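Local coordinates for protein flavohemoglobin (Malassezia yamatoensis, PDB 6O0A) that binds heme and FAD and, like other flavohemoglobins, probably detoxifies nitric oxide by oxidising it to nitrate with electrons from NAD(P)H, at residues I80-Q85 and E96-R101; Y122-I127 and E145-L150; R179-V182 and V186-M189. All coordinates share one frame; numbering follows the deposited sequence.

Interaction 1. Residues I80-Q85 and E96-R101; sequences IAIFAQ and EEMLSR. With HEM (protoporphyrin IX containing Fe), chain C.
Met98 reaches from helix 96-108 towards Ile82 and Phe83 of helix 75-89, and it is the one residue through which the two segments meet. With 154 Å² buried in total and no hydrogen bond across, the contact is a small apolar one. From CB the methionine chain runs straight out, extended through CG (chi1 -175°), carrying the sulfur clear of its own helix. At SD the chain bends (chi3 74°), and this turn delivers the terminal methyl to the opposing helix, Met98 CE lying 4.2 Å from Phe83 CB. The phenylalanine is thus touched at the root of its side chain, which also packs on Pro95. The sulfur itself comes beside Ile82, with Met98 SD 4.2 Å from Ile82 CG2 in one of the two conformers of the isoleucine, so this part of the contact is less certain.

One turn after Met98, Arg101 serves the heme. Its NE donates to a propionate oxygen, Arg101 NE to HEM O2A 3.0 Å, with an N-H...O angle of 151°. The oxygen sits at the edge of the guanidinium and in its plane, and Arg101 CD is 3.5 Å from HEM O2A as well. From the other segment, Ile80 CG1 approaches the ring methyl HEM CMB at 3.8 Å, so both helices help to line the heme pocket.

The pair appears to correspond to the E and F helices of the globin fold. Helix 137-163 packs against both, Leu150 touching Ile80 and Leu99, while helix 25-53 packs against Ala84 and Gln85.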
loop_
_atom_site.group_PDB
_atom_site.type_symbol
_atom_site.label_atom_id
_atom_site.label_comp_id
_atom_site.label_asym_id
_atom_site.label_seq_id
_atom_site.Cartn_x
_atom_site.Cartn_y
_atom_site.Cartn_z
ATOM N N ILE A 80 4.572 14.331 -7.301
ATOM C CA ILE A 80 4.563 15.791 -7.322
ATOM C C ILE A 80 4.129 16.295 -8.696
ATOM O O ILE A 80 3.392 17.286 -8.805
ATOM C CB ILE A 80 5.940 16.349 -6.902
ATOM C CG1 ILE A 80 6.253 15.959 -5.455
ATOM C CG2 ILE A 80 5.974 17.871 -7.051
ATOM C CD1 ILE A 80 7.673 16.324 -4.986
ATOM N N ALA A 81 4.539 15.603 -9.762
ATOM C CA ALA A 81 4.105 15.978 -11.106
ATOM C C ALA A 81 2.619 15.692 -11.313
ATOM O O ALA A 81 1.898 16.509 -11.904
ATOM C CB ALA A 81 4.942 15.242 -12.149
ATOM N N ILE A 82 2.149 14.527 -10.859
ATOM C CA ILE A 82 0.720 14.230 -10.912
ATOM C C ILE A 82 -0.068 15.301 -10.171
ATOM O O ILE A 82 -1.109 15.774 -10.648
ATOM C CB ILE A 82 0.449 12.828 -10.334
ATOM C CG1 ILE A 82 1.054 11.750 -11.234
ATOM C CG2 ILE A 82 -1.046 12.596 -10.140
ATOM C CD1 ILE A 82 1.035 10.367 -10.617
ATOM N N PHE A 83 0.419 15.695 -8.996
ATOM C CA PHE A 83 -0.270 16.687 -8.177
ATOM C C PHE A 83 -0.333 18.029 -8.892
ATOM O O PHE A 83 -1.384 18.684 -8.923
ATOM C CB PHE A 83 0.454 16.808 -6.832
ATOM C CG PHE A 83 -0.141 17.821 -5.897
ATOM C CD1 PHE A 83 -1.278 17.527 -5.170
ATOM C CD2 PHE A 83 0.466 19.059 -5.720
ATOM C CE1 PHE A 83 -1.820 18.453 -4.292
ATOM C CE2 PHE A 83 -0.068 19.989 -4.840
ATOM C CZ PHE A 83 -1.210 19.689 -4.129
ATOM N N ALA A 84 0.788 18.445 -9.484
ATOM C CA ALA A 84 0.820 19.702 -10.230
ATOM C C ALA A 84 -0.221 19.710 -11.341
ATOM O O ALA A 84 -0.951 20.693 -11.518
ATOM C CB ALA A 84 2.218 19.935 -10.807
ATOM N N GLN A 85 -0.306 18.620 -12.107
ATOM C CA GLN A 85 -1.319 18.563 -13.155
ATOM C C GLN A 85 -2.718 18.628 -12.559
ATOM O O GLN A 85 -3.612 19.271 -13.122
ATOM C CB GLN A 85 -1.146 17.297 -13.994
ATOM C CG GLN A 85 -2.095 17.214 -15.185
ATOM C CD GLN A 85 -1.894 18.350 -16.177
ATOM O OE1 GLN A 85 -2.456 19.437 -16.022
ATOM N NE2 GLN A 85 -1.090 18.101 -17.205
ATOM N N GLU A 96 -7.499 13.410 -3.576
ATOM C CA GLU A 96 -7.591 12.920 -2.203
ATOM C C GLU A 96 -7.180 11.457 -2.099
ATOM O O GLU A 96 -6.551 11.055 -1.112
ATOM C CB GLU A 96 -9.009 13.121 -1.665
ATOM C CG GLU A 96 -9.491 14.571 -1.698
ATOM C CD GLU A 96 -8.747 15.483 -0.728
ATOM O OE1 GLU A 96 -7.937 14.983 0.082
ATOM O OE2 GLU A 96 -8.977 16.711 -0.774
ATOM N N GLU A 97 -7.516 10.649 -3.108
ATOM C CA GLU A 97 -7.143 9.237 -3.078
ATOM C C GLU A 97 -5.635 9.065 -2.986
ATOM O O GLU A 97 -5.140 8.265 -2.182
ATOM C CB GLU A 97 -7.673 8.514 -4.315
ATOM C CG GLU A 97 -9.162 8.256 -4.313
ATOM C CD GLU A 97 -9.553 7.186 -5.311
ATOM O OE1 GLU A 97 -8.658 6.433 -5.757
ATOM O OE2 GLU A 97 -10.753 7.098 -5.648
ATOM N N MET A 98 -4.884 9.803 -3.811
ATOM C CA MET A 98 -3.431 9.700 -3.753
ATOM C C MET A 98 -2.907 10.188 -2.412
ATOM O O MET A 98 -2.036 9.551 -1.809
ATOM C CB MET A 98 -2.787 10.493 -4.891
ATOM C CG MET A 98 -1.280 10.313 -4.956
ATOM S SD MET A 98 -0.490 11.322 -6.228
ATOM C CE MET A 98 -0.592 12.948 -5.474
ATOM N N LEU A 99 -3.431 11.321 -1.930
ATOM C CA LEU A 99 -2.959 11.874 -0.666
ATOM C C LEU A 99 -3.211 10.909 0.481
ATOM O O LEU A 99 -2.356 10.744 1.358
ATOM C CB LEU A 99 -3.640 13.212 -0.386
ATOM C CG LEU A 99 -3.249 14.349 -1.332
ATOM C CD1 LEU A 99 -3.606 15.699 -0.727
ATOM C CD2 LEU A 99 -1.776 14.269 -1.653
ATOM N N SER A 100 -4.382 10.269 0.493
ATOM C CA SER A 100 -4.714 9.373 1.591
ATOM C C SER A 100 -3.803 8.157 1.592
ATOM O O SER A 100 -3.301 7.750 2.648
ATOM C CB SER A 100 -6.183 8.958 1.499
ATOM O OG SER A 100 -6.514 8.034 2.515
ATOM N N ARG A 101 -3.558 7.579 0.412
ATOM C CA ARG A 101 -2.675 6.418 0.331
ATOM C C ARG A 101 -1.278 6.766 0.814
ATOM O O ARG A 101 -0.675 6.016 1.592
ATOM C CB ARG A 101 -2.628 5.887 -1.101
ATOM C CG ARG A 101 -1.889 4.561 -1.239
ATOM C CD ARG A 101 -1.734 4.138 -2.695
ATOM N NE ARG A 101 -0.895 5.069 -3.445
ATOM C CZ ARG A 101 -1.351 5.940 -4.342
ATOM N NH1 ARG A 101 -2.648 5.996 -4.621
ATOM N NH2 ARG A 101 -0.504 6.749 -4.966
HETATM C CHA HEM C . 6.657 6.616 -0.159
HETATM C CHB HEM C . 5.349 10.959 -1.955
HETATM C CHC HEM C . 7.876 13.162 1.553
HETATM C CHD HEM C . 9.689 8.873 2.912
HETATM C C1A HEM C . 6.065 7.598 -0.935
HETATM C C2A HEM C . 5.192 7.379 -2.067
HETATM C C3A HEM C . 4.829 8.572 -2.555
HETATM C C4A HEM C . 5.475 9.599 -1.763
HETATM C CMA HEM C . 3.906 8.840 -3.762
HETATM C CAA HEM C . 4.740 5.997 -2.583
HETATM C CBA HEM C . 3.470 5.676 -1.800
HETATM C CGA HEM C . 2.977 4.296 -2.162
HETATM O O1A HEM C . 3.787 3.335 -2.123
HETATM O O2A HEM C . 1.774 4.152 -2.486
HETATM C C1B HEM C . 5.909 11.940 -1.160
HETATM C C2B HEM C . 5.751 13.372 -1.332
HETATM C C3B HEM C . 6.467 13.987 -0.369
HETATM C C4B HEM C . 7.076 12.956 0.451
HETATM C CMB HEM C . 4.917 13.998 -2.467
HETATM C CAB HEM C . 6.636 15.501 -0.086
HETATM C CBB HEM C . 5.850 16.467 -0.588
HETATM C C1C HEM C . 8.614 12.188 2.194
HETATM C C2C HEM C . 9.591 12.429 3.224
HETATM C C3C HEM C . 10.100 11.245 3.613
HETATM C C4C HEM C . 9.459 10.223 2.815
HETATM C CMC HEM C . 9.912 13.843 3.760
HETATM C CAC HEM C . 11.202 10.922 4.658
HETATM C CBC HEM C . 12.190 11.785 4.959
HETATM C C1D HEM C . 9.014 7.905 2.197
HETATM C C2D HEM C . 9.254 6.479 2.320
HETATM C C3D HEM C . 8.438 5.851 1.477
HETATM C C4D HEM C . 7.635 6.847 0.787
HETATM C CMD HEM C . 10.301 5.846 3.266
HETATM C CAD HEM C . 8.363 4.321 1.276
HETATM C CBD HEM C . 8.968 3.997 -0.087
HETATM C CGD HEM C . 10.479 3.976 -0.033
HETATM O O1D HEM C . 11.055 3.323 0.879
HETATM O O2D HEM C . 11.118 4.600 -0.926
HETATM N NA HEM C . 6.216 8.967 -0.778
HETATM N NB HEM C . 6.721 11.726 -0.069
HETATM N NC HEM C . 8.546 10.827 1.966
HETATM N ND HEM C . 8.014 8.094 1.264
HETATM FE FE HEM C . 7.158 9.905 0.768
#

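Interaction 2. Residues Y122-I127 and E145-L150; sequences YLFGAI and EVYWLL. With HEM (protoporphyrin IX containing Fe), chain C.
The backbones of helices 115-131 and 137-163 stay well apart where Phe124 faces Tyr147, the nearest CA atoms, those of these two residues, being 9.7 Å from each other, so the gap is bridged by large side chains alone. Phe124 supplies a corner of its ring: Phe124 CE1 lies 3.9 Å from Tyr147 CB, and the two side chains meet at a slant without stacking. On the same helix, Ile127 CD1 sits 3.9 Å above the plane of the Phe124 ring, over its centre. Leu123 adds a looser contact, its CD2 4.4 Å from Tyr147 CD2.

Tyr147 is the hub. With CG anti to the backbone N (chi1 179°), its ring projects between the opposing helix and the heme, where Tyr147 CE2 comes within 3.6 Å of the vinyl carbon HEM CBB. Its hydroxyl is hydrogen-bonded to the backbone oxygen of Tyr116, which satisfies this buried polar atom and should limit how far the ring can swing. The following residue packs against it, Tyr147 CD1 standing 3.7 Å above the Trp148 ring system, over its centre. Leu150, one turn on, places CD2 3.5 Å from the heme methyl HEM CMB. Tyr147 and Leu150 therefore form part of the wall around one vinyl-bearing corner of the porphyrin.

The two helices appear to be the G and H helices of the globin fold. Tyr120 of helix 115-131 extends the aromatic cluster, stacked with Phe124 and edge-to-face with Tyr147. Helix 75-89 fits in through Ile80, which touches Leu123 and Leu150, and through Phe83, while helix 25-53 packs on Tyr122, Ala126 and Val146.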
loop_
_atom_site.group_PDB
_atom_site.type_symbol
_atom_site.label_atom_id
_atom_site.label_comp_id
_atom_site.label_asym_id
_atom_site.label_seq_id
_atom_site.Cartn_x
_atom_site.Cartn_y
_atom_site.Cartn_z
ATOM N N TYR A 122 17.102 18.466 -0.643
ATOM C CA TYR A 122 17.838 17.611 -1.571
ATOM C C TYR A 122 17.114 17.443 -2.894
ATOM O O TYR A 122 17.770 17.339 -3.935
ATOM C CB TYR A 122 18.141 16.262 -0.909
ATOM C CG TYR A 122 19.071 16.519 0.249
ATOM C CD1 TYR A 122 20.380 16.911 0.013
ATOM C CD2 TYR A 122 18.612 16.502 1.555
ATOM C CE1 TYR A 122 21.229 17.216 1.054
ATOM C CE2 TYR A 122 19.453 16.808 2.602
ATOM C CZ TYR A 122 20.758 17.161 2.340
ATOM O OH TYR A 122 21.609 17.485 3.371
ATOM N N LEU A 123 15.781 17.446 -2.893
ATOM C CA LEU A 123 15.068 17.360 -4.160
ATOM C C LEU A 123 15.348 18.587 -5.014
ATOM O O LEU A 123 15.669 18.475 -6.203
ATOM C CB LEU A 123 13.562 17.195 -3.927
ATOM C CG LEU A 123 12.733 17.144 -5.204
ATOM C CD1 LEU A 123 13.208 15.981 -6.071
ATOM C CD2 LEU A 123 11.264 16.958 -4.850
ATOM N N PHE A 124 15.238 19.777 -4.427
ATOM C CA PHE A 124 15.414 20.969 -5.236
ATOM C C PHE A 124 16.877 21.233 -5.545
ATOM O O PHE A 124 17.170 21.836 -6.584
ATOM C CB PHE A 124 14.713 22.148 -4.556
ATOM C CG PHE A 124 13.243 22.207 -4.899
ATOM C CD1 PHE A 124 12.369 21.246 -4.406
ATOM C CD2 PHE A 124 12.751 23.174 -5.768
ATOM C CE1 PHE A 124 11.015 21.262 -4.748
ATOM C CE2 PHE A 124 11.396 23.198 -6.115
ATOM C CZ PHE A 124 10.533 22.245 -5.600
ATOM N N GLY A 125 17.794 20.739 -4.713
ATOM C CA GLY A 125 19.197 20.739 -5.106
ATOM C C GLY A 125 19.443 19.889 -6.342
ATOM O O GLY A 125 20.242 20.248 -7.214
ATOM N N ALA A 126 18.771 18.741 -6.428
ATOM C CA ALA A 126 18.936 17.875 -7.596
ATOM C C ALA A 126 18.290 18.488 -8.832
ATOM O O ALA A 126 18.802 18.336 -9.946
ATOM C CB ALA A 126 18.349 16.487 -7.318
ATOM N N ILE A 127 17.153 19.164 -8.656
ATOM C CA ILE A 127 16.563 19.922 -9.758
ATOM C C ILE A 127 17.549 20.966 -10.269
ATOM O O ILE A 127 17.747 21.113 -11.481
ATOM C CB ILE A 127 15.238 20.563 -9.311
ATOM C CG1 ILE A 127 14.171 19.484 -9.096
ATOM C CG2 ILE A 127 14.768 21.598 -10.337
ATOM C CD1 ILE A 127 12.959 19.992 -8.344
ATOM N N GLU A 145 6.242 26.308 -4.588
ATOM C CA GLU A 145 4.867 26.460 -4.129
ATOM C C GLU A 145 4.107 25.142 -4.244
ATOM O O GLU A 145 3.397 24.746 -3.312
ATOM C CB GLU A 145 4.157 27.551 -4.925
ATOM C CG GLU A 145 2.769 27.844 -4.355
ATOM C CD GLU A 145 2.011 28.919 -5.113
ATOM O OE1 GLU A 145 2.638 29.684 -5.878
ATOM O OE2 GLU A 145 0.775 28.990 -4.937
ATOM N N VAL A 146 4.255 24.456 -5.383
ATOM C CA VAL A 146 3.627 23.151 -5.585
ATOM C C VAL A 146 4.079 22.175 -4.507
ATOM O O VAL A 146 3.259 21.499 -3.877
ATOM C CB VAL A 146 3.946 22.616 -6.996
ATOM C CG1 VAL A 146 3.433 21.181 -7.181
ATOM C CG2 VAL A 146 3.362 23.526 -8.058
ATOM N N TYR A 147 5.392 22.110 -4.257
ATOM C CA TYR A 147 5.901 21.202 -3.233
ATOM C C TYR A 147 5.249 21.468 -1.881
ATOM O O TYR A 147 4.821 20.537 -1.194
ATOM C CB TYR A 147 7.426 21.316 -3.107
ATOM C CG TYR A 147 7.975 20.393 -2.022
ATOM C CD1 TYR A 147 8.063 20.803 -0.687
ATOM C CD2 TYR A 147 8.363 19.094 -2.328
ATOM C CE1 TYR A 147 8.543 19.944 0.311
ATOM C CE2 TYR A 147 8.848 18.230 -1.339
ATOM C CZ TYR A 147 8.925 18.661 -0.025
ATOM O OH TYR A 147 9.401 17.795 0.948
ATOM N N TRP A 148 5.209 22.731 -1.452
ATOM C CA TRP A 148 4.748 22.992 -0.092
ATOM C C TRP A 148 3.237 22.858 0.049
ATOM O O TRP A 148 2.754 22.514 1.134
ATOM C CB TRP A 148 5.246 24.363 0.382
ATOM C CG TRP A 148 6.700 24.251 0.762
ATOM C CD1 TRP A 148 7.765 24.843 0.151
ATOM C CD2 TRP A 148 7.244 23.416 1.795
ATOM N NE1 TRP A 148 8.938 24.455 0.761
ATOM C CE2 TRP A 148 8.643 23.579 1.772
ATOM C CE3 TRP A 148 6.680 22.561 2.750
ATOM C CZ2 TRP A 148 9.486 22.915 2.667
ATOM C CZ3 TRP A 148 7.518 21.906 3.636
ATOM C CH2 TRP A 148 8.902 22.084 3.585
ATOM N N LEU A 149 2.477 23.099 -1.020
ATOM C CA LEU A 149 1.049 22.795 -0.976
ATOM C C LEU A 149 0.828 21.323 -0.681
ATOM O O LEU A 149 -0.021 20.960 0.144
ATOM C CB LEU A 149 0.390 23.159 -2.302
ATOM C CG LEU A 149 0.093 24.627 -2.568
ATOM C CD1 LEU A 149 -0.394 24.790 -3.992
ATOM C CD2 LEU A 149 -0.950 25.109 -1.581
ATOM N N LEU A 150 1.584 20.464 -1.361
ATOM C CA LEU A 150 1.453 19.023 -1.184
ATOM C C LEU A 150 1.978 18.589 0.180
ATOM O O LEU A 150 1.329 17.814 0.889
ATOM C CB LEU A 150 2.198 18.323 -2.317
ATOM C CG LEU A 150 2.282 16.806 -2.465
ATOM C CD1 LEU A 150 0.908 16.194 -2.425
ATOM C CD2 LEU A 150 2.948 16.516 -3.790
HETATM C CHA HEM C . 6.657 6.616 -0.159
HETATM C CHB HEM C . 5.349 10.959 -1.955
HETATM C CHC HEM C . 7.876 13.162 1.553
HETATM C CHD HEM C . 9.689 8.873 2.912
HETATM C C1A HEM C . 6.065 7.598 -0.935
HETATM C C2A HEM C . 5.192 7.379 -2.067
HETATM C C3A HEM C . 4.829 8.572 -2.555
HETATM C C4A HEM C . 5.475 9.599 -1.763
HETATM C CMA HEM C . 3.906 8.840 -3.762
HETATM C CAA HEM C . 4.740 5.997 -2.583
HETATM C CBA HEM C . 3.470 5.676 -1.800
HETATM C CGA HEM C . 2.977 4.296 -2.162
HETATM O O1A HEM C . 3.787 3.335 -2.123
HETATM O O2A HEM C . 1.774 4.152 -2.486
HETATM C C1B HEM C . 5.909 11.940 -1.160
HETATM C C2B HEM C . 5.751 13.372 -1.332
HETATM C C3B HEM C . 6.467 13.987 -0.369
HETATM C C4B HEM C . 7.076 12.956 0.451
HETATM C CMB HEM C . 4.917 13.998 -2.467
HETATM C CAB HEM C . 6.636 15.501 -0.086
HETATM C CBB HEM C . 5.850 16.467 -0.588
HETATM C C1C HEM C . 8.614 12.188 2.194
HETATM C C2C HEM C . 9.591 12.429 3.224
HETATM C C3C HEM C . 10.100 11.245 3.613
HETATM C C4C HEM C . 9.459 10.223 2.815
HETATM C CMC HEM C . 9.912 13.843 3.760
HETATM C CAC HEM C . 11.202 10.922 4.658
HETATM C CBC HEM C . 12.190 11.785 4.959
HETATM C C1D HEM C . 9.014 7.905 2.197
HETATM C C2D HEM C . 9.254 6.479 2.320
HETATM C C3D HEM C . 8.438 5.851 1.477
HETATM C C4D HEM C . 7.635 6.847 0.787
HETATM C CMD HEM C . 10.301 5.846 3.266
HETATM C CAD HEM C . 8.363 4.321 1.276
HETATM C CBD HEM C . 8.968 3.997 -0.087
HETATM C CGD HEM C . 10.479 3.976 -0.033
HETATM O O1D HEM C . 11.055 3.323 0.879
HETATM O O2D HEM C . 11.118 4.600 -0.926
HETATM N NA HEM C . 6.216 8.967 -0.778
HETATM N NB HEM C . 6.721 11.726 -0.069
HETATM N NC HEM C . 8.546 10.827 1.966
HETATM N ND HEM C . 8.014 8.094 1.264
HETATM FE FE HEM C . 7.158 9.905 0.768
#

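Interaction 3. Residues R179-V182 and V186-M189; sequences RTQV and VVDM
Thr180 and Asp188 form an antiparallel hydrogen-bonded pair, the middle one of three bridged pairs near the turn of this hairpin. Asp188 N donates to Thr180 O at 2.8 Å (N-H...O angle 165°), and Thr180 N returns the bond to Asp188 O at 2.9 Å. A third bond, Val182 N to Val186 O at 2.9 Å, continues the pairing towards the turn. The non-hydrogen-bonded pairs Arg179-Met189 and Gln181-Val187 flank the middle one.

Val187 meets two long side chains on its face of the sheet. The extended Arg179 chain, diagonal to it, runs across it, with Arg179 CG 3.5 Å from Val187 CG1, and the same methyl stands over the centre of one guanidinium face. The bent chain of Gln181, its directly paired residue, brings OE1 to 3.5 Å from Val187 CG2. On the Thr180-Asp188 face, Val182 CG1 rests 3.7 Å from Asp188 CB, while Val182 CG2 packs on Val186 CG1 at 3.6 Å.

A second shell fixes the polar ends. Asp188 O takes a further hydrogen bond from a water that also pairs with Thr180 OG1, which tethers the threonine hydroxyl to the opposite strand. The guanidinium of Arg179 is held by Gln251 O through NH2, Gln181 NE2 bonds to Thr183 O, and the Asp188 carboxylate forms a salt bridge with Arg235.

This hairpin belongs to the antiparallel sheet of the FAD-binding domain. Strand 234-239 pairs with the other edge of strand 186-193 through Val187 and Ile238 and through Met189 and Ile236, and strand 258-262 lies beside strand 171-181.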
loop_
_atom_site.group_PDB
_atom_site.type_symbol
_atom_site.label_atom_id
_atom_site.label_comp_id
_atom_site.label_asym_id
_atom_site.label_seq_id
_atom_site.Cartn_x
_atom_site.Cartn_y
_atom_site.Cartn_z
ATOM N N ARG A 179 4.657 -19.588 14.179
ATOM C CA ARG A 179 5.170 -19.539 12.815
ATOM C C ARG A 179 4.766 -20.827 12.114
ATOM O O ARG A 179 5.129 -21.914 12.567
ATOM C CB ARG A 179 6.693 -19.373 12.838
ATOM C CG ARG A 179 7.341 -19.253 11.491
ATOM C CD ARG A 179 8.795 -19.686 11.573
ATOM N NE ARG A 179 9.427 -19.552 10.270
ATOM C CZ ARG A 179 9.444 -20.513 9.355
ATOM N NH1 ARG A 179 8.871 -21.688 9.599
ATOM N NH2 ARG A 179 10.033 -20.295 8.191
ATOM N N THR A 180 4.018 -20.713 11.018
ATOM C CA THR A 180 3.508 -21.881 10.303
ATOM C C THR A 180 3.801 -21.737 8.816
ATOM O O THR A 180 3.372 -20.765 8.197
ATOM C CB THR A 180 1.997 -22.041 10.507
ATOM O OG1 THR A 180 1.675 -21.984 11.905
ATOM C CG2 THR A 180 1.536 -23.375 9.938
ATOM N N GLN A 181 4.515 -22.708 8.247
ATOM C CA GLN A 181 4.695 -22.801 6.798
ATOM C C GLN A 181 3.395 -23.331 6.205
ATOM O O GLN A 181 3.051 -24.502 6.413
ATOM C CB GLN A 181 5.867 -23.727 6.473
ATOM C CG GLN A 181 6.249 -23.795 4.996
ATOM C CD GLN A 181 7.222 -22.704 4.596
ATOM O OE1 GLN A 181 8.132 -22.363 5.350
ATOM N NE2 GLN A 181 7.036 -22.149 3.404
ATOM N N VAL A 182 2.657 -22.482 5.482
ATOM C CA VAL A 182 1.322 -22.868 5.030
ATOM C C VAL A 182 1.256 -23.237 3.548
ATOM O O VAL A 182 0.323 -23.954 3.146
ATOM C CB VAL A 182 0.279 -21.772 5.356
ATOM C CG1 VAL A 182 0.154 -21.582 6.877
ATOM C CG2 VAL A 182 0.619 -20.463 4.682
ATOM N N VAL A 186 4.851 -19.541 1.615
ATOM C CA VAL A 186 4.161 -18.583 2.477
ATOM C C VAL A 186 4.274 -19.036 3.925
ATOM O O VAL A 186 4.008 -20.204 4.242
ATOM C CB VAL A 186 2.682 -18.421 2.076
ATOM C CG1 VAL A 186 1.975 -17.528 3.071
ATOM C CG2 VAL A 186 2.590 -17.841 0.664
ATOM N N VAL A 187 4.638 -18.105 4.810
ATOM C CA VAL A 187 4.752 -18.360 6.242
ATOM C C VAL A 187 3.768 -17.449 6.972
ATOM O O VAL A 187 3.801 -16.223 6.808
ATOM C CB VAL A 187 6.192 -18.151 6.738
ATOM C CG1 VAL A 187 6.285 -18.416 8.233
ATOM C CG2 VAL A 187 7.148 -19.068 5.969
ATOM N N ASP A 188 2.888 -18.067 7.758
ATOM C CA ASP A 188 1.854 -17.402 8.549
ATOM C C ASP A 188 2.408 -17.152 9.950
ATOM O O ASP A 188 2.761 -18.106 10.663
ATOM C CB ASP A 188 0.621 -18.322 8.558
ATOM C CG ASP A 188 -0.567 -17.757 9.329
ATOM O OD1 ASP A 188 -0.501 -16.616 9.821
ATOM O OD2 ASP A 188 -1.593 -18.483 9.438
ATOM N N MET A 189 2.543 -15.872 10.326
ATOM C CA MET A 189 3.295 -15.473 11.519
ATOM C C MET A 189 2.400 -14.705 12.480
ATOM O O MET A 189 1.690 -13.785 12.066
ATOM C CB MET A 189 4.491 -14.608 11.108
ATOM C CG MET A 189 5.355 -15.326 10.073
ATOM S SD MET A 189 6.763 -14.316 9.540
ATOM C CE MET A 189 7.755 -14.345 11.026
HETATM O O HOH W 1 1.252 -19.397 12.496
#

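How the interactions relate
Interactions 1 and 2 are parts of one heme pocket. Their centres are 14 Å apart, and they interlock directly: Leu99 CD2 lies 3.4 Å from Leu150 CD1, and Ile80 CD1 3.6 Å from Leu123 CD2. Interaction 1 meets the heme at a propionate and a methyl, interaction 2 at that same methyl and the adjoining vinyl. Interaction 3 belongs to the flavin side, beyond the chain's centre, with its own centre 36 Å from interaction 1 and 43 Å from interaction 2. The FAD lies about 7 Å from the Val186 side chain and about 14 Å from that of Met98, so of these two side chains Val186 lies nearer the FAD.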